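Gene activator AphA (Vibrio cholerae, PDB 1YG2) activates virulence gene expression as a winged helix transcription factor and probably binds DNA through its PadR-like N-terminal region. Local coordinates at residues L11-T17 with V68-T72; D94-L100 with W164-A168. All coordinates share one frame. Residues are numbered along the deposited sequence.

Contact 1 of 2, residues L11-T17 with V68-T72; sequences LSTRDAT and VYSIT
Tyr69, Ile71 and Leu11 have the most surface covered where the end of helix 3-13 and the extended residues after it meet strand 69-71. Tyr69 supplies the backbone link: Ala16 N donates to Tyr69 O (3.0 Å) and Tyr69 N to Ala16 O (2.7 Å), a single antiparallel bridge of the hydrogen-bonded type with CA atoms 5.3 Å apart. The Tyr69 ring (chi1 m) turns its edge to Ala16 O. This is the winged-helix layout, in which the segment between the first two helices pairs with a strand of the wing; the other edge of strand 69-71 pairs with strand 53-55. Ile71 (chi1 and chi2 t) points its CB at Leu11, with the two CB atoms 3.9 Å apart, and brings CD1 to 3.5 Å from Ser12 OG, which is itself hydrogen-bonded to Leu8 O. Leu11, in the mt rotamer, places CD2 4.2 Å from Tyr69 CB and also packs on Val53. On the opposite face of the strand from Tyr69 and Ile71, Ser70 OG (chi1 t) donates to Asp15 OD1 at 2.6 Å. A water donates to Leu11 O (2.8 Å) and Asp15 OD1 (2.6 Å) while accepting from Ile71 N (2.9 Å).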
loop_
_atom_site.group_PDB
_atom_site.type_symbol
_atom_site.label_atom_id
_atom_site.label_comp_id
_atom_site.label_asym_id
_atom_site.label_seq_id
_atom_site.Cartn_x
_atom_site.Cartn_y
_atom_site.Cartn_z
ATOM N N LEU A 11 21.801 10.495 -8.748
ATOM C CA LEU A 11 22.949 10.750 -9.604
ATOM C C LEU A 11 22.632 11.498 -10.882
ATOM O O LEU A 11 23.525 12.056 -11.506
ATOM C CB LEU A 11 23.655 9.426 -9.935
ATOM C CG LEU A 11 24.244 8.716 -8.710
ATOM C CD1 LEU A 11 24.774 7.343 -9.090
ATOM C CD2 LEU A 11 25.364 9.577 -8.121
ATOM N N SER A 12 21.371 11.517 -11.285
ATOM C CA SER A 12 21.021 12.221 -12.515
ATOM C C SER A 12 21.159 13.735 -12.389
ATOM O O SER A 12 21.306 14.430 -13.389
ATOM C CB SER A 12 19.598 11.874 -12.947
ATOM O OG SER A 12 19.522 10.514 -13.320
ATOM N N THR A 13 21.098 14.251 -11.168
ATOM C CA THR A 13 21.239 15.688 -10.979
ATOM C C THR A 13 22.716 16.042 -10.797
ATOM O O THR A 13 23.185 17.038 -11.340
ATOM C CB THR A 13 20.432 16.175 -9.764
ATOM O OG1 THR A 13 20.933 15.561 -8.574
ATOM C CG2 THR A 13 18.978 15.806 -9.917
ATOM N N ARG A 14 23.450 15.215 -10.056
ATOM C CA ARG A 14 24.875 15.455 -9.827
ATOM C C ARG A 14 25.592 14.219 -9.297
ATOM O O ARG A 14 24.967 13.325 -8.725
ATOM C CB ARG A 14 25.064 16.600 -8.827
ATOM C CG ARG A 14 24.312 16.411 -7.511
ATOM C CD ARG A 14 24.649 17.515 -6.507
ATOM N NE ARG A 14 23.777 17.495 -5.331
ATOM C CZ ARG A 14 23.962 18.241 -4.243
ATOM N NH1 ARG A 14 24.995 19.076 -4.168
ATOM N NH2 ARG A 14 23.112 18.157 -3.224
ATOM N N ASP A 15 26.908 14.172 -9.483
ATOM C CA ASP A 15 27.691 13.048 -8.986
ATOM C C ASP A 15 27.652 13.143 -7.471
ATOM O O ASP A 15 27.407 14.212 -6.928
ATOM C CB ASP A 15 29.139 13.137 -9.474
ATOM C CG ASP A 15 29.242 13.241 -10.985
ATOM O OD1 ASP A 15 28.538 12.488 -11.685
ATOM O OD2 ASP A 15 30.033 14.069 -11.481
ATOM N N ALA A 16 27.879 12.032 -6.781
ATOM C CA ALA A 16 27.853 12.056 -5.329
ATOM C C ALA A 16 28.612 10.883 -4.746
ATOM O O ALA A 16 28.709 9.828 -5.370
ATOM C CB ALA A 16 26.423 12.033 -4.839
ATOM N N THR A 17 29.148 11.077 -3.547
ATOM C CA THR A 17 29.892 10.034 -2.857
ATOM C C THR A 17 28.909 9.021 -2.280
ATOM O O THR A 17 27.704 9.272 -2.228
ATOM C CB THR A 17 30.721 10.611 -1.693
ATOM O OG1 THR A 17 29.837 11.149 -0.701
ATOM C CG2 THR A 17 31.634 11.718 -2.189
ATOM N N VAL A 68 33.695 9.350 -5.582
ATOM C CA VAL A 68 32.532 9.966 -6.214
ATOM C C VAL A 68 31.865 9.101 -7.286
ATOM O O VAL A 68 32.489 8.733 -8.279
ATOM C CB VAL A 68 32.898 11.313 -6.866
ATOM C CG1 VAL A 68 31.757 11.780 -7.753
ATOM C CG2 VAL A 68 33.177 12.352 -5.791
ATOM N N TYR A 69 30.590 8.787 -7.083
ATOM C CA TYR A 69 29.854 7.990 -8.053
ATOM C C TYR A 69 29.242 8.900 -9.103
ATOM O O TYR A 69 28.888 10.042 -8.819
ATOM C CB TYR A 69 28.751 7.181 -7.372
ATOM C CG TYR A 69 29.264 6.045 -6.525
ATOM C CD1 TYR A 69 29.478 6.209 -5.158
ATOM C CD2 TYR A 69 29.562 4.811 -7.097
ATOM C CE1 TYR A 69 29.973 5.170 -4.383
ATOM C CE2 TYR A 69 30.059 3.765 -6.333
ATOM C CZ TYR A 69 30.262 3.950 -4.976
ATOM O OH TYR A 69 30.752 2.912 -4.208
ATOM N N SER A 70 29.120 8.389 -10.320
ATOM C CA SER A 70 28.552 9.160 -11.414
ATOM C C SER A 70 27.665 8.256 -12.263
ATOM O O SER A 70 27.972 7.077 -12.440
ATOM C CB SER A 70 29.682 9.734 -12.269
ATOM O OG SER A 70 29.164 10.523 -13.320
ATOM N N ILE A 71 26.569 8.795 -12.786
ATOM C CA ILE A 71 25.671 7.993 -13.621
ATOM C C ILE A 71 26.249 7.876 -15.035
ATOM O O ILE A 71 26.849 8.827 -15.537
ATOM C CB ILE A 71 24.269 8.628 -13.707
ATOM C CG1 ILE A 71 23.274 7.614 -14.281
ATOM C CG2 ILE A 71 24.307 9.887 -14.574
ATOM C CD1 ILE A 71 21.838 8.116 -14.318
ATOM N N THR A 72 26.088 6.716 -15.669
ATOM C CA THR A 72 26.601 6.525 -17.030
ATOM C C THR A 72 25.460 6.638 -18.025
ATOM O O THR A 72 24.301 6.720 -17.632
ATOM C CB THR A 72 27.234 5.142 -17.221
ATOM O OG1 THR A 72 26.226 4.131 -17.059
ATOM C CG2 THR A 72 28.358 4.922 -16.218
HETATM O O HOH W 1 26.189 11.373 -11.615
#

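Contact 2 of 2, residues D94-L100 with W164-A168; sequences DEFSAKL and WIQWA
Helix 95-100 and helix 164-168 run almost exactly parallel, their axes at 5° and 13.0 Å apart. The nearest CA atoms, those of Phe96 and Ala168, are still 9.2 Å from each other, so large side chains must span the gap. Asp94 is the N-cap of the first helix: its OD1 accepts from Ser97 N (2.5 Å) and Ser97 OG (2.6 Å). Phe96 (chi1 m) reaches across and meets Trp164 (chi1 t) in an edge-to-face pair, the indole edge directed at the phenyl face, with the Phe96 centroid 5.2 Å from that of the six-membered ring of Trp164 and planes at 60°. Phe96 CZ lies 4.0 Å from Trp164 CZ2. The CA-to-CB bond of Trp167, also t at chi1, points toward the first helix, and its ring sets CZ3 3.9 Å from Phe96 CB, while its CZ2 approaches Ser97 OG (4.1 Å) and Leu100 CD1 (4.4 Å). The contact joins a short helix to the long helix 145-177 and belongs to the dimer interface: His89 of the second subunit makes an edge-to-face pair with Trp164, and Leu152 O of that subunit accepts from Trp167 NE1. Between the two segments, cohesion rests on aromatic and apolar packing, with both indoles shared between this chain and its partner.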
loop_
_atom_site.group_PDB
_atom_site.type_symbol
_atom_site.label_atom_id
_atom_site.label_comp_id
_atom_site.label_asym_id
_atom_site.label_seq_id
_atom_site.Cartn_x
_atom_site.Cartn_y
_atom_site.Cartn_z
ATOM N N ASP A 94 -5.383 -6.327 1.383
ATOM C CA ASP A 94 -5.198 -5.740 2.699
ATOM C C ASP A 94 -5.253 -6.703 3.874
ATOM O O ASP A 94 -6.306 -7.254 4.212
ATOM C CB ASP A 94 -6.208 -4.618 2.916
ATOM C CG ASP A 94 -5.944 -3.857 4.189
ATOM O OD1 ASP A 94 -6.691 -4.030 5.166
ATOM O OD2 ASP A 94 -4.970 -3.085 4.217
ATOM N N GLU A 95 -4.105 -6.866 4.521
ATOM C CA GLU A 95 -3.982 -7.760 5.660
ATOM C C GLU A 95 -4.846 -7.337 6.843
ATOM O O GLU A 95 -5.400 -8.176 7.546
ATOM C CB GLU A 95 -2.520 -7.846 6.100
ATOM C CG GLU A 95 -2.235 -9.030 7.002
ATOM C CD GLU A 95 -2.236 -10.352 6.251
ATOM O OE1 GLU A 95 -2.709 -10.391 5.094
ATOM O OE2 GLU A 95 -1.765 -11.355 6.826
ATOM N N PHE A 96 -4.962 -6.037 7.073
ATOM C CA PHE A 96 -5.773 -5.564 8.189
ATOM C C PHE A 96 -7.235 -5.890 7.969
ATOM O O PHE A 96 -7.948 -6.269 8.899
ATOM C CB PHE A 96 -5.609 -4.056 8.364
ATOM C CG PHE A 96 -4.235 -3.656 8.790
ATOM C CD1 PHE A 96 -3.374 -3.016 7.904
ATOM C CD2 PHE A 96 -3.795 -3.940 10.077
ATOM C CE1 PHE A 96 -2.090 -2.666 8.291
ATOM C CE2 PHE A 96 -2.513 -3.598 10.480
ATOM C CZ PHE A 96 -1.656 -2.958 9.586
ATOM N N SER A 97 -7.683 -5.736 6.729
ATOM C CA SER A 97 -9.069 -6.026 6.387
ATOM C C SER A 97 -9.289 -7.525 6.502
ATOM O O SER A 97 -10.308 -7.972 7.026
ATOM C CB SER A 97 -9.381 -5.566 4.965
ATOM O OG SER A 97 -9.312 -4.151 4.873
ATOM N N ALA A 98 -8.322 -8.294 6.012
ATOM C CA ALA A 98 -8.403 -9.744 6.075
ATOM C C ALA A 98 -8.540 -10.215 7.529
ATOM O O ALA A 98 -9.337 -11.090 7.822
ATOM C CB ALA A 98 -7.164 -10.355 5.434
ATOM N N LYS A 99 -7.769 -9.626 8.437
ATOM C CA LYS A 99 -7.850 -10.001 9.845
ATOM C C LYS A 99 -9.197 -9.554 10.417
ATOM O O LYS A 99 -9.819 -10.268 11.199
ATOM C CB LYS A 99 -6.723 -9.340 10.647
ATOM C CG LYS A 99 -5.309 -9.817 10.321
ATOM C CD LYS A 99 -5.021 -11.197 10.865
ATOM C CE LYS A 99 -3.558 -11.614 10.610
ATOM N NZ LYS A 99 -2.574 -10.910 11.487
ATOM N N LEU A 100 -9.641 -8.363 10.033
ATOM C CA LEU A 100 -10.911 -7.836 10.522
ATOM C C LEU A 100 -12.030 -8.828 10.230
ATOM O O LEU A 100 -12.823 -9.156 11.104
ATOM C CB LEU A 100 -11.233 -6.506 9.842
ATOM C CG LEU A 100 -11.904 -5.363 10.612
ATOM C CD1 LEU A 100 -12.873 -4.695 9.666
ATOM C CD2 LEU A 100 -12.630 -5.839 11.869
ATOM N N TRP A 164 -5.572 6.243 6.873
ATOM C CA TRP A 164 -5.566 4.934 7.514
ATOM C C TRP A 164 -5.937 5.027 9.002
ATOM O O TRP A 164 -6.624 4.151 9.540
ATOM C CB TRP A 164 -4.200 4.274 7.356
ATOM C CG TRP A 164 -4.194 2.877 7.860
ATOM C CD1 TRP A 164 -4.509 1.743 7.160
ATOM C CD2 TRP A 164 -3.900 2.457 9.197
ATOM N NE1 TRP A 164 -4.429 0.643 7.983
ATOM C CE2 TRP A 164 -4.058 1.051 9.236
ATOM C CE3 TRP A 164 -3.521 3.133 10.365
ATOM C CZ2 TRP A 164 -3.848 0.308 10.401
ATOM C CZ3 TRP A 164 -3.311 2.389 11.527
ATOM C CH2 TRP A 164 -3.475 0.989 11.533
ATOM N N ILE A 165 -5.481 6.092 9.658
ATOM C CA ILE A 165 -5.791 6.323 11.071
ATOM C C ILE A 165 -7.291 6.558 11.212
ATOM O O ILE A 165 -7.934 6.048 12.126
ATOM C CB ILE A 165 -5.053 7.561 11.604
ATOM C CG1 ILE A 165 -3.547 7.293 11.622
ATOM C CG2 ILE A 165 -5.608 7.936 12.985
ATOM C CD1 ILE A 165 -2.712 8.495 12.017
ATOM N N GLN A 166 -7.850 7.345 10.302
ATOM C CA GLN A 166 -9.286 7.602 10.335
ATOM C C GLN A 166 -10.033 6.263 10.236
ATOM O O GLN A 166 -11.006 6.023 10.951
ATOM C CB GLN A 166 -9.671 8.506 9.164
ATOM C CG GLN A 166 -11.093 9.011 9.197
ATOM C CD GLN A 166 -11.425 9.905 8.005
ATOM O OE1 GLN A 166 -10.714 10.865 7.714
ATOM N NE2 GLN A 166 -12.513 9.592 7.316
ATOM N N TRP A 167 -9.569 5.388 9.347
ATOM C CA TRP A 167 -10.197 4.082 9.166
ATOM C C TRP A 167 -10.044 3.202 10.407
ATOM O O TRP A 167 -11.002 2.593 10.878
ATOM C CB TRP A 167 -9.578 3.351 7.973
ATOM C CG TRP A 167 -10.161 1.997 7.789
ATOM C CD1 TRP A 167 -11.440 1.707 7.414
ATOM C CD2 TRP A 167 -9.521 0.745 8.038
ATOM N NE1 TRP A 167 -11.638 0.348 7.420
ATOM C CE2 TRP A 167 -10.474 -0.269 7.804
ATOM C CE3 TRP A 167 -8.230 0.376 8.451
ATOM C CZ2 TRP A 167 -10.186 -1.628 7.955
ATOM C CZ3 TRP A 167 -7.937 -0.976 8.603
ATOM C CH2 TRP A 167 -8.918 -1.962 8.359
ATOM N N ALA A 168 -8.821 3.127 10.914
ATOM C CA ALA A 168 -8.516 2.321 12.088
ATOM C C ALA A 168 -9.421 2.700 13.254
ATOM O O ALA A 168 -9.928 1.825 13.962
ATOM C CB ALA A 168 -7.063 2.502 12.462
#

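In the fold
Both segments of contact 1 precede those of contact 2 along the chain; the first belongs to the PadR-like winged-helix part, the second to the helical C-terminal part related to the virulence activator alpha family. They sit on opposite sides of the chain's centre, with their own centres 41 Å apart and nearest atoms about 31 Å apart, and share no helix or strand. Contact 1 ties helix 3-13 to the wing, whereas contact 2 joins helices 95-101 and 145-177. Both nevertheless reach the second subunit: Ser12 and Thr13 pack on its Val105, and contact 2 is engaged with it much more extensively. Dimerization therefore touches both the winged-helix part and the helical C-terminal part.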